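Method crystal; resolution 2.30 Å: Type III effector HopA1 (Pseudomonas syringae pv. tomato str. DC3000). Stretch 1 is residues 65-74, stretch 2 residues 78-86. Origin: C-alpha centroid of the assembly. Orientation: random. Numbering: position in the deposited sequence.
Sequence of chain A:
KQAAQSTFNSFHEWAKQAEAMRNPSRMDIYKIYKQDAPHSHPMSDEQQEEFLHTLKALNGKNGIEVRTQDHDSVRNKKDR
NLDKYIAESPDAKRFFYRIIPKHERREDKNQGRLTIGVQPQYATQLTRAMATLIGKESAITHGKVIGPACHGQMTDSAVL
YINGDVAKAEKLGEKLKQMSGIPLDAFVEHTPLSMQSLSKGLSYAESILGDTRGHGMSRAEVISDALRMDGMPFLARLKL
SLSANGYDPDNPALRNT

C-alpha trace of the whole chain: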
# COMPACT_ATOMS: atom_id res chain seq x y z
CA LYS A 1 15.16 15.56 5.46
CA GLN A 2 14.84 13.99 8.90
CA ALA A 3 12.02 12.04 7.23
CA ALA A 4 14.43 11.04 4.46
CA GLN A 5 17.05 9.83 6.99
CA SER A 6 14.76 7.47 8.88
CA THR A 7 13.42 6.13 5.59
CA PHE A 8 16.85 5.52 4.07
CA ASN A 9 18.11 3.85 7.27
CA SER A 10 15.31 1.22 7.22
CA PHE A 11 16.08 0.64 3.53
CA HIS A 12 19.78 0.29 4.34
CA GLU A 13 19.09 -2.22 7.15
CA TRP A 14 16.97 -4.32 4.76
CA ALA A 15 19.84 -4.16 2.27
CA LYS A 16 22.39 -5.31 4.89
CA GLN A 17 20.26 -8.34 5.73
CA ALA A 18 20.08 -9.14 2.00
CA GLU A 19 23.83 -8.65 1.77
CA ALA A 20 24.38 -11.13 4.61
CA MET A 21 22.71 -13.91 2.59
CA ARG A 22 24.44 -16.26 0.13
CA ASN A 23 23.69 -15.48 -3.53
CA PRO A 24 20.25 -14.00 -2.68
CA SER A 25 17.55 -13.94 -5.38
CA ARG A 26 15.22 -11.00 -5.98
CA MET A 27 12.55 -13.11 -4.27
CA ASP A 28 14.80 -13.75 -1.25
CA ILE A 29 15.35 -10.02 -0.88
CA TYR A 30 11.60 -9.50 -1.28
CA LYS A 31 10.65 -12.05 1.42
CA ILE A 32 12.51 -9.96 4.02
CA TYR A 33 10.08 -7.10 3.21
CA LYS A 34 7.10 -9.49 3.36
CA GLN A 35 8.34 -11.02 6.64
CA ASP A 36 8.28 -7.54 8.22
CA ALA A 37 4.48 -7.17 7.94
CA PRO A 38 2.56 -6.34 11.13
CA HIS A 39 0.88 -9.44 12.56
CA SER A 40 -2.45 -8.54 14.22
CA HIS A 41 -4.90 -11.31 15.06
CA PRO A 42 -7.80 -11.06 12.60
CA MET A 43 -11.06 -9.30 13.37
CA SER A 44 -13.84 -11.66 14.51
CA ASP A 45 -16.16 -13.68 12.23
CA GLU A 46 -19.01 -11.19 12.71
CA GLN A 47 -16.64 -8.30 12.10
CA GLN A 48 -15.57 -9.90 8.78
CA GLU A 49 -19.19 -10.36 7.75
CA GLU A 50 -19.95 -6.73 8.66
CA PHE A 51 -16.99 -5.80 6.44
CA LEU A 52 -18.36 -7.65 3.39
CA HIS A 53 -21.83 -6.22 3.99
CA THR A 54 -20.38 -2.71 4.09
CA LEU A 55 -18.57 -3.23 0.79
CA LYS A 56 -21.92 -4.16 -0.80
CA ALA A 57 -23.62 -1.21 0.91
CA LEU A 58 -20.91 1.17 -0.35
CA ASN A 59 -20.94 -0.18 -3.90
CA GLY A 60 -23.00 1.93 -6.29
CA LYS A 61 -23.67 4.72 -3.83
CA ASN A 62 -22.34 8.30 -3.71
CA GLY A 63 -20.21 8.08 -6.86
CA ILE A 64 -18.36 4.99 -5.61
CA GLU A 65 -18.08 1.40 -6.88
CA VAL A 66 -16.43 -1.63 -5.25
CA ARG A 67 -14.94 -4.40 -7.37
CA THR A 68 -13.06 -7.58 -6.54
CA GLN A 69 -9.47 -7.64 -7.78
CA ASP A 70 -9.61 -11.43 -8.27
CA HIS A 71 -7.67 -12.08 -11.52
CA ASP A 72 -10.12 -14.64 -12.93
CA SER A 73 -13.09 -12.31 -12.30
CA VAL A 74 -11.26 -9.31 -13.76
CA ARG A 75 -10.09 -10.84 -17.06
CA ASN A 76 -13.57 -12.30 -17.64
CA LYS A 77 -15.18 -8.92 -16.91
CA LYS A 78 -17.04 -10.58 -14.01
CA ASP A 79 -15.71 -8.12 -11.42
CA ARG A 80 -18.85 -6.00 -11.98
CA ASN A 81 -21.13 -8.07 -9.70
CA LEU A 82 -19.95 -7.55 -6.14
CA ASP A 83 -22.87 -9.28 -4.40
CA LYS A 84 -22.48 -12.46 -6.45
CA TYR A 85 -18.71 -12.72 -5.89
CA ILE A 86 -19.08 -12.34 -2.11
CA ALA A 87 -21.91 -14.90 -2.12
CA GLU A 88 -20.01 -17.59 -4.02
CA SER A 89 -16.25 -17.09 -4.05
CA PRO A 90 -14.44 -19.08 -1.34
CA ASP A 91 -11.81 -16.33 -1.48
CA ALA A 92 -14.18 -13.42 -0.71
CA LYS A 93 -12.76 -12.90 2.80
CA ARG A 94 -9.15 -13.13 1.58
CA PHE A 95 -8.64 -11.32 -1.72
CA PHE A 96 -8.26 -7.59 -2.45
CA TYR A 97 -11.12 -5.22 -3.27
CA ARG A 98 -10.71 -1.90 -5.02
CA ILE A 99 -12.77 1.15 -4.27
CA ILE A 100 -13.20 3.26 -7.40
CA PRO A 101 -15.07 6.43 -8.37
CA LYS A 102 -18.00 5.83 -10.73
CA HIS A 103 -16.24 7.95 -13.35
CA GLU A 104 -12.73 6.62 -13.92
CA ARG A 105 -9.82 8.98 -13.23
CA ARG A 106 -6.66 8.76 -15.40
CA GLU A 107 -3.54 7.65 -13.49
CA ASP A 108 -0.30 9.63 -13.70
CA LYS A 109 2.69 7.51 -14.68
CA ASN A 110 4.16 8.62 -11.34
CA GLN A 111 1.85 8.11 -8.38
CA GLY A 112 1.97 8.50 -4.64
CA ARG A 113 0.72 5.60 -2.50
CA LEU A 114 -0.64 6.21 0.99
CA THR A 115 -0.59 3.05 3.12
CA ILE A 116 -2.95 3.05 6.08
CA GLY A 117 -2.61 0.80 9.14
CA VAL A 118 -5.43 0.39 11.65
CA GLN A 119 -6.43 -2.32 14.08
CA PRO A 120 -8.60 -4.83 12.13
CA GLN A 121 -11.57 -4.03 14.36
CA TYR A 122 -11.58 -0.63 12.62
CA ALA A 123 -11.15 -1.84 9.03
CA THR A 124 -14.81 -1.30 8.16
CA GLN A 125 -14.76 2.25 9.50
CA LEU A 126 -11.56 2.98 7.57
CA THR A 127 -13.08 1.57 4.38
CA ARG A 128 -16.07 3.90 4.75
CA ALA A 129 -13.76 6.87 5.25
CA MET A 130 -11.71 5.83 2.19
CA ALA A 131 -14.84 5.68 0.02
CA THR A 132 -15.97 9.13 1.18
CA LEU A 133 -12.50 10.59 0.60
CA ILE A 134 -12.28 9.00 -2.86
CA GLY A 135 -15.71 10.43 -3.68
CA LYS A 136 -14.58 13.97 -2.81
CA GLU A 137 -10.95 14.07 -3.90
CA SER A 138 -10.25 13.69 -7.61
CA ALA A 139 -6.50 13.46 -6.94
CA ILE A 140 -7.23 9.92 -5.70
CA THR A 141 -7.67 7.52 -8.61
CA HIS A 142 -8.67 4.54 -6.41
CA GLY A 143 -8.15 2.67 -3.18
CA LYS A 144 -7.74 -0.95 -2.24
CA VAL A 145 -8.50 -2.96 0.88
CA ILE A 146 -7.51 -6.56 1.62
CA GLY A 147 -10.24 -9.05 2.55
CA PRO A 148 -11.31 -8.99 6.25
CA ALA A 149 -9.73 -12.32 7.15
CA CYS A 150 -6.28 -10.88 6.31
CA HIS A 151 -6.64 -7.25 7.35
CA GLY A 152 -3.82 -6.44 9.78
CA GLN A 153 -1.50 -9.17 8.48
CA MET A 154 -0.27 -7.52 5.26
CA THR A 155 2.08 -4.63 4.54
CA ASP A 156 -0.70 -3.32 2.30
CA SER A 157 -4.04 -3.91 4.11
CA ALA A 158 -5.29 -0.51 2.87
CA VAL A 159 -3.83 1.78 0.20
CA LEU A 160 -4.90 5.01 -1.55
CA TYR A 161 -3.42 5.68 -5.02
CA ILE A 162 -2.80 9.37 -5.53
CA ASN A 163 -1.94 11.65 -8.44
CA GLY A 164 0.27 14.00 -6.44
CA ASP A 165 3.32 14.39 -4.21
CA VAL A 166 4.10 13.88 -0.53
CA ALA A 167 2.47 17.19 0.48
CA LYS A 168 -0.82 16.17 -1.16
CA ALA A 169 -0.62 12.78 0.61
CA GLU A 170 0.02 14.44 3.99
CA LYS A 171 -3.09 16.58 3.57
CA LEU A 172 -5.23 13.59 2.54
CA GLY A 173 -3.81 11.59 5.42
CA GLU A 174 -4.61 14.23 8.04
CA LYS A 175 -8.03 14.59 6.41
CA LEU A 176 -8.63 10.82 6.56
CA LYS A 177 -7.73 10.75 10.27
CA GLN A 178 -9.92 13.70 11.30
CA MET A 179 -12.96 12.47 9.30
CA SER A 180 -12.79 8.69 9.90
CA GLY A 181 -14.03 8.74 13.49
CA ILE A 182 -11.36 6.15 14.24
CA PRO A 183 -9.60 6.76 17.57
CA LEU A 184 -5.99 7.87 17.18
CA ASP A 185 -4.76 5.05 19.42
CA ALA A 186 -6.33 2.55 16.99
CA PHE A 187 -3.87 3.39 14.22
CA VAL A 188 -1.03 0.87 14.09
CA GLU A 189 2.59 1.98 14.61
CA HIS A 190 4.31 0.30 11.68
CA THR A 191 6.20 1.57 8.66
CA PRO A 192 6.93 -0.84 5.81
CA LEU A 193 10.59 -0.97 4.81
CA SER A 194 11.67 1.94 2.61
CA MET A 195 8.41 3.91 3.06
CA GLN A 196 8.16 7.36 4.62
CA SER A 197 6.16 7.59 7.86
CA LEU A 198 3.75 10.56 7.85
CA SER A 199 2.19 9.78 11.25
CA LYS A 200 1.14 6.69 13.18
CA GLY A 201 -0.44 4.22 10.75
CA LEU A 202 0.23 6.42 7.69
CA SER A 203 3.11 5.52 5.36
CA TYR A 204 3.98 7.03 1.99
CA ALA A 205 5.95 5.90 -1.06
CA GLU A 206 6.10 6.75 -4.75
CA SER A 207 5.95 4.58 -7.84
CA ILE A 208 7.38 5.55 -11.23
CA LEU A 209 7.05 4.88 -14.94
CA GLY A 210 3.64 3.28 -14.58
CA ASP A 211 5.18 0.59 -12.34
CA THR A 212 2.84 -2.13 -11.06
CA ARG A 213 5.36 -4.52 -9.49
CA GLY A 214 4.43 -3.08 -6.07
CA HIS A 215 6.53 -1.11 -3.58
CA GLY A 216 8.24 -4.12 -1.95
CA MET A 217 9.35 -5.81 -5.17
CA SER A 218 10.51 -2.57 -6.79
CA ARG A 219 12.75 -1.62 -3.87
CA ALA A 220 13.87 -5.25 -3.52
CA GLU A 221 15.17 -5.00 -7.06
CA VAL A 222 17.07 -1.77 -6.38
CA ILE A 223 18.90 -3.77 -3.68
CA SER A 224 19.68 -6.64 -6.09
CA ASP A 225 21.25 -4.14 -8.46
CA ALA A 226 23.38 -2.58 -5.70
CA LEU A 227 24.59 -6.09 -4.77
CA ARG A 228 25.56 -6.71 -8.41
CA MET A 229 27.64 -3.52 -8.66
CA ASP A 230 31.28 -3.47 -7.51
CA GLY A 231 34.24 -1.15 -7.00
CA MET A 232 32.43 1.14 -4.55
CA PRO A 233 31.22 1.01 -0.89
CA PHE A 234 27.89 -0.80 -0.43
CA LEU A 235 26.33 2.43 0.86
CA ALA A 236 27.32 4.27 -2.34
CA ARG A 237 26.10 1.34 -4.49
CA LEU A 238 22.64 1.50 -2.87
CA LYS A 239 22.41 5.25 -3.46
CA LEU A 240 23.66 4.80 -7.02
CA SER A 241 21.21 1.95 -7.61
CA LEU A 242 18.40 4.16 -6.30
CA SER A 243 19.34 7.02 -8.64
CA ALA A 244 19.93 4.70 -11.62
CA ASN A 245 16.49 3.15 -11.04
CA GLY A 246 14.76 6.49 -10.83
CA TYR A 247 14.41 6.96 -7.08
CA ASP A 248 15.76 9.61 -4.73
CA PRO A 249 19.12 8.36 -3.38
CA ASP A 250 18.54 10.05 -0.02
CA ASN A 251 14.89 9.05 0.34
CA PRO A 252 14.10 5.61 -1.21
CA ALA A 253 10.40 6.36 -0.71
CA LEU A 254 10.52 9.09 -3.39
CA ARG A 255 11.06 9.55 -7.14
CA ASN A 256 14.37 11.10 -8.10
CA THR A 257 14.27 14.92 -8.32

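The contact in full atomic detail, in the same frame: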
# COMPACT_ATOMS: atom_id res chain seq x y z
N GLU A 65 -17.87 2.82 -6.61
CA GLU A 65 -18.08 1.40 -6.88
C GLU A 65 -17.01 0.54 -6.20
O GLU A 65 -15.87 0.99 -6.00
CB GLU A 65 -18.10 1.12 -8.39
CG GLU A 65 -19.34 1.73 -9.08
CD GLU A 65 -19.31 1.65 -10.59
OE1 GLU A 65 -18.35 1.06 -11.14
OE2 GLU A 65 -20.25 2.19 -11.22
N VAL A 66 -17.39 -0.68 -5.81
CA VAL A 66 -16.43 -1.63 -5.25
C VAL A 66 -16.34 -2.85 -6.16
O VAL A 66 -17.37 -3.43 -6.53
CB VAL A 66 -16.82 -2.08 -3.83
CG1 VAL A 66 -15.82 -3.11 -3.30
CG2 VAL A 66 -16.94 -0.88 -2.90
N ARG A 67 -15.13 -3.25 -6.51
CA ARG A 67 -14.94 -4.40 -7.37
C ARG A 67 -13.89 -5.32 -6.77
O ARG A 67 -12.91 -4.85 -6.19
CB ARG A 67 -14.48 -3.94 -8.75
CG ARG A 67 -15.52 -3.10 -9.47
CD ARG A 67 -15.01 -2.59 -10.80
NE ARG A 67 -16.10 -2.06 -11.60
CZ ARG A 67 -15.94 -1.26 -12.66
NH1 ARG A 67 -14.72 -0.89 -13.02
NH2 ARG A 67 -17.00 -0.83 -13.34
N THR A 68 -14.10 -6.63 -6.90
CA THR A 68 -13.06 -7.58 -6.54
C THR A 68 -11.87 -7.38 -7.46
O THR A 68 -12.03 -6.95 -8.60
CB THR A 68 -13.54 -9.05 -6.62
OG1 THR A 68 -12.45 -9.93 -6.28
CG2 THR A 68 -14.06 -9.39 -8.03
N GLN A 69 -10.67 -7.68 -6.95
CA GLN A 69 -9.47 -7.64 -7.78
C GLN A 69 -9.01 -9.05 -8.17
O GLN A 69 -7.94 -9.22 -8.74
CB GLN A 69 -8.32 -6.91 -7.07
CG GLN A 69 -8.46 -5.39 -7.06
CD GLN A 69 -7.14 -4.67 -6.78
OE1 GLN A 69 -7.05 -3.45 -6.88
NE2 GLN A 69 -6.10 -5.44 -6.44
N ASP A 70 -9.83 -10.04 -7.84
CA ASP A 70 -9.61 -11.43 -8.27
C ASP A 70 -9.28 -11.49 -9.77
O ASP A 70 -10.06 -11.00 -10.59
CB ASP A 70 -10.88 -12.24 -7.96
CG ASP A 70 -10.84 -13.64 -8.53
OD1 ASP A 70 -9.86 -14.37 -8.28
OD2 ASP A 70 -11.80 -14.01 -9.24
N HIS A 71 -8.14 -12.08 -10.13
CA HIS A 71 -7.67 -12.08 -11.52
C HIS A 71 -8.64 -12.74 -12.50
O HIS A 71 -8.91 -12.20 -13.58
CB HIS A 71 -6.28 -12.73 -11.65
CG HIS A 71 -5.82 -12.92 -13.07
ND1 HIS A 71 -5.53 -11.86 -13.92
CD2 HIS A 71 -5.58 -14.05 -13.79
CE1 HIS A 71 -5.15 -12.33 -15.10
NE2 HIS A 71 -5.17 -13.65 -15.05
N ASP A 72 -9.16 -13.90 -12.11
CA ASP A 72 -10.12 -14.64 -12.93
C ASP A 72 -11.38 -13.81 -13.21
O ASP A 72 -11.85 -13.73 -14.36
CB ASP A 72 -10.50 -15.96 -12.25
CG ASP A 72 -11.22 -16.94 -13.18
OD1 ASP A 72 -11.83 -16.51 -14.20
OD2 ASP A 72 -11.18 -18.15 -12.89
N SER A 73 -11.92 -13.19 -12.16
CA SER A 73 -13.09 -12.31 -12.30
C SER A 73 -12.79 -11.14 -13.22
O SER A 73 -13.57 -10.85 -14.13
CB SER A 73 -13.55 -11.77 -10.93
OG SER A 73 -13.83 -12.81 -10.02
N VAL A 74 -11.66 -10.47 -12.97
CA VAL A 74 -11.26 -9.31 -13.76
C VAL A 74 -11.16 -9.61 -15.26
O VAL A 74 -11.82 -8.95 -16.06
CB VAL A 74 -9.92 -8.69 -13.27
CG1 VAL A 74 -9.48 -7.58 -14.22
CG2 VAL A 74 -10.08 -8.14 -11.85
N LYS A 78 -16.07 -10.13 -15.01
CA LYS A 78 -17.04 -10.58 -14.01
C LYS A 78 -16.92 -9.79 -12.71
O LYS A 78 -17.70 -9.97 -11.79
CB LYS A 78 -16.83 -12.07 -13.71
CG LYS A 78 -16.94 -12.99 -14.93
CD LYS A 78 -18.37 -13.47 -15.15
CE LYS A 78 -18.96 -12.85 -16.40
NZ LYS A 78 -20.28 -13.46 -16.74
N ASP A 79 -15.93 -8.90 -12.64
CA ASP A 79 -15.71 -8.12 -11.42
C ASP A 79 -16.76 -7.01 -11.22
O ASP A 79 -16.64 -6.18 -10.31
CB ASP A 79 -14.29 -7.53 -11.40
CG ASP A 79 -14.05 -6.58 -12.56
OD1 ASP A 79 -14.69 -6.77 -13.61
OD2 ASP A 79 -13.22 -5.65 -12.41
N ARG A 80 -17.79 -7.01 -12.07
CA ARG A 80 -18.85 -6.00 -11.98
C ARG A 80 -20.09 -6.46 -11.21
O ARG A 80 -21.12 -5.79 -11.24
CB ARG A 80 -19.25 -5.51 -13.39
CG ARG A 80 -18.08 -5.24 -14.34
CD ARG A 80 -17.03 -4.31 -13.72
NE ARG A 80 -15.72 -4.56 -14.31
CZ ARG A 80 -15.17 -3.82 -15.28
NH1 ARG A 80 -15.83 -2.77 -15.77
NH2 ARG A 80 -13.97 -4.14 -15.76
N ASN A 81 -20.01 -7.61 -10.53
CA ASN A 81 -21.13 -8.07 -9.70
C ASN A 81 -20.65 -8.42 -8.29
O ASN A 81 -20.40 -9.58 -7.97
CB ASN A 81 -21.85 -9.26 -10.33
CG ASN A 81 -23.19 -9.56 -9.66
OD1 ASN A 81 -23.44 -9.18 -8.51
ND2 ASN A 81 -24.07 -10.26 -10.38
N LEU A 82 -20.54 -7.39 -7.46
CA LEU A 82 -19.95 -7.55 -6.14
C LEU A 82 -20.71 -8.57 -5.30
O LEU A 82 -20.10 -9.49 -4.71
CB LEU A 82 -19.91 -6.20 -5.43
CG LEU A 82 -19.21 -6.25 -4.07
CD1 LEU A 82 -17.80 -6.81 -4.24
CD2 LEU A 82 -19.20 -4.87 -3.41
N ASP A 83 -22.04 -8.44 -5.26
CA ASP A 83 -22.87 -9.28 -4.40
C ASP A 83 -22.73 -10.76 -4.72
O ASP A 83 -22.69 -11.59 -3.82
CB ASP A 83 -24.34 -8.84 -4.46
CG ASP A 83 -24.55 -7.43 -3.94
OD1 ASP A 83 -23.56 -6.70 -3.74
OD2 ASP A 83 -25.72 -7.04 -3.73
N LYS A 84 -22.62 -11.08 -6.01
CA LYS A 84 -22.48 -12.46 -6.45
C LYS A 84 -21.12 -13.05 -6.08
O LYS A 84 -21.04 -14.19 -5.64
CB LYS A 84 -22.70 -12.59 -7.96
CG LYS A 84 -22.81 -14.03 -8.46
CD LYS A 84 -22.91 -14.10 -9.99
CE LYS A 84 -23.34 -15.49 -10.47
NZ LYS A 84 -22.39 -16.56 -10.06
N TYR A 85 -20.05 -12.27 -6.26
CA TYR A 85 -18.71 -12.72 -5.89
C TYR A 85 -18.62 -13.04 -4.39
O TYR A 85 -18.09 -14.08 -3.99
CB TYR A 85 -17.64 -11.68 -6.29
CG TYR A 85 -16.22 -12.10 -5.93
CD1 TYR A 85 -15.46 -12.87 -6.80
CD2 TYR A 85 -15.64 -11.72 -4.71
CE1 TYR A 85 -14.17 -13.26 -6.48
CE2 TYR A 85 -14.34 -12.12 -4.37
CZ TYR A 85 -13.62 -12.88 -5.27
OH TYR A 85 -12.33 -13.28 -4.97
N ILE A 86 -19.14 -12.15 -3.56
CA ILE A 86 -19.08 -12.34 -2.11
C ILE A 86 -19.89 -13.58 -1.70
O ILE A 86 -19.50 -14.33 -0.80
CB ILE A 86 -19.57 -11.08 -1.36
CG1 ILE A 86 -18.58 -9.94 -1.57
CG2 ILE A 86 -19.76 -11.36 0.14
CD1 ILE A 86 -18.95 -8.65 -0.86
O HOH W 1 -11.51 -4.88 -10.53

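Two arginines lie against each other where these stretches meet: Arg 67 NH2 comes within 3.3 Å of Arg 80 NH1, two donors, and Arg 80 CD lies over a face of the Arg 67 guanidinium, 3.2 Å from its NE. Like charges can settle so closely when carboxylates stand nearby. Here Asp 79 OD1 accepts from Arg 80 NE at 2.5 Å within a salt bridge, while Glu 65 OE1, 3.2 Å from Arg 67 NH2 but well out of the guanidinium plane, offers charge alone.

The chain doubles back from strand and the start of a helix into a type I turn, Lys 78 to Asn 81, and a second helix. One direct hydrogen bond joins the backbones, Lys 78 N to Ser 73 O (2.7 Å). Water 1 adds a bridge, donating to Thr 68 O (2.9 Å) and Asp 79 OD2 (2.7 Å).

Tyr 85 lays its ring face on Thr 68, beside a helix cap. Thr 68 CB sits 3.9 Å from its ring centroid, nearly on the normal, a CH-pi contact. At the ring's edge lies Asp 70 OD2, which caps the first helix by accepting from Ser 73 N (3.0 Å) and also takes a very short bond from Ser 73 OG (2.5 Å). Deeper in, Val 66 CB meets Leu 82 CD2 at 3.7 Å, apolar.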